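Local coordinates for conserved hypothetical protein NMB0706 (Neisseria meningitidis, PDB 1RV9) that is of unknown function but belongs to the multi-copper polyphenol oxidoreductase (laccase) family and is probably an enzyme, at residues S83-N88 with P97-S102. Residues are numbered along the deposited sequence; the frame is centred on the assembly and turned at random.
Sequences STVVVN and PDADAS
Strand 86-88, outermost in a six-stranded mixed sheet, runs parallel to the start of strand 101-104, with Val87 N donating to Ala101 O (3.0 Å) from above the carbonyl plane and Val87 paired with Ser102. Further back along both chains, Val85 O accepts Asp100 N at 3.0 Å in a nearly straight bond lying in the carbonyl plane, so backbone pairing reaches back to the aspartate. The pairing is supplemented by a close CA-H...O contact from Ser102 CA to Val87 O, 3.1 Å.

On one face of the pair Val86 sets CG2 against Ala101 CB (3.9 Å), and both side chains also touch Thr149 of helix 145-153. Val87 lies on the other face, where its CG1, anti to the carbonyl carbon, presses on Ala99 CB at 3.6 Å and more loosely meets the ring of Pro97. Val85, with CG1 anti to its backbone N (chi1 -180°), touches the same Ala99 methyl, so that both valines meet it from the 83-88 side.

The polar end of the contact gathers at Asp100 OD2. Ser83 OG donates to its anti lone pair at 2.7 Å, while Ser83 N approaches from above the carboxylate plane at 2.8 Å. With chi1 at 73° the hydroxyl oxygen also accepts Val85 N (3.1 Å), forming an ST turn that fixes its rotation. Ile81 N adds a further donor to OD2, and OD1 is hydrogen-bonded to His82 N and to His135 ND1.

So many donors around a buried carboxylate would be expected to stabilise its charged form and hold its orientation. Asp100, His135 and Cys118 have the geometry of a possible Cys-His-Asp triad; if that role is real, Ser83 would be a second-shell residue helping to position the aspartate against the histidine.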
# COMPACT_ATOMS: atom_id res chain seq x y z
N SER A 83 -3.28 -10.44 5.63
CA SER A 83 -3.15 -10.65 7.06
C SER A 83 -2.82 -9.31 7.70
O SER A 83 -2.83 -8.27 7.04
CB SER A 83 -1.99 -11.61 7.35
OG SER A 83 -0.74 -10.96 7.13
N THR A 84 -2.53 -9.35 9.00
CA THR A 84 -2.15 -8.15 9.74
C THR A 84 -0.73 -8.36 10.24
O THR A 84 -0.27 -7.68 11.16
CB THR A 84 -3.08 -7.92 10.95
OG1 THR A 84 -2.99 -9.04 11.84
CG2 THR A 84 -4.52 -7.75 10.49
N VAL A 85 -0.03 -9.31 9.61
CA VAL A 85 1.34 -9.65 10.00
C VAL A 85 2.39 -8.69 9.46
O VAL A 85 2.43 -8.39 8.26
CB VAL A 85 1.69 -11.08 9.55
CG1 VAL A 85 3.11 -11.45 9.96
CG2 VAL A 85 0.70 -12.06 10.17
N VAL A 86 3.24 -8.22 10.37
CA VAL A 86 4.32 -7.29 10.05
C VAL A 86 5.66 -7.99 10.27
O VAL A 86 5.84 -8.69 11.27
CB VAL A 86 4.28 -6.06 10.99
CG1 VAL A 86 5.33 -5.04 10.56
CG2 VAL A 86 2.89 -5.44 10.98
N VAL A 87 6.58 -7.81 9.34
CA VAL A 87 7.91 -8.41 9.45
C VAL A 87 8.99 -7.34 9.29
O VAL A 87 8.70 -6.22 8.88
CB VAL A 87 8.15 -9.47 8.36
CG1 VAL A 87 7.14 -10.60 8.49
CG2 VAL A 87 8.07 -8.84 6.97
N ASN A 88 10.22 -7.69 9.65
CA ASN A 88 11.33 -6.76 9.48
C ASN A 88 11.76 -6.96 8.03
O ASN A 88 12.10 -8.07 7.62
CB ASN A 88 12.49 -7.10 10.42
CG ASN A 88 12.21 -6.71 11.85
OD1 ASN A 88 11.58 -5.68 12.11
ND2 ASN A 88 12.71 -7.50 12.79
N PRO A 97 8.31 -14.18 3.08
CA PRO A 97 7.42 -14.46 4.21
C PRO A 97 5.96 -14.18 3.87
O PRO A 97 5.67 -13.39 2.97
CB PRO A 97 7.92 -13.50 5.30
CG PRO A 97 9.28 -13.03 4.80
CD PRO A 97 9.08 -12.95 3.32
N ASP A 98 5.06 -14.84 4.59
CA ASP A 98 3.63 -14.61 4.40
C ASP A 98 3.36 -13.44 5.33
O ASP A 98 3.26 -13.61 6.55
CB ASP A 98 2.80 -15.82 4.85
CG ASP A 98 2.90 -16.98 3.89
OD1 ASP A 98 3.53 -16.84 2.83
OD2 ASP A 98 2.32 -18.05 4.20
N ALA A 99 3.26 -12.25 4.76
CA ALA A 99 3.03 -11.06 5.57
C ALA A 99 2.46 -9.96 4.71
O ALA A 99 2.50 -10.04 3.49
CB ALA A 99 4.34 -10.61 6.20
N ASP A 100 1.95 -8.92 5.36
CA ASP A 100 1.35 -7.82 4.62
C ASP A 100 1.86 -6.44 4.99
O ASP A 100 1.27 -5.43 4.61
CB ASP A 100 -0.17 -7.89 4.76
CG ASP A 100 -0.76 -9.06 4.00
OD1 ASP A 100 -1.21 -8.85 2.85
OD2 ASP A 100 -0.76 -10.19 4.54
N ALA A 101 2.98 -6.39 5.71
CA ALA A 101 3.59 -5.12 6.08
C ALA A 101 5.02 -5.38 6.51
O ALA A 101 5.35 -6.48 6.95
CB ALA A 101 2.82 -4.45 7.23
N SER A 102 5.89 -4.39 6.35
CA SER A 102 7.27 -4.53 6.78
C SER A 102 7.78 -3.20 7.30
O SER A 102 7.27 -2.13 6.95
CB SER A 102 8.16 -5.04 5.63
OG SER A 102 8.42 -4.04 4.66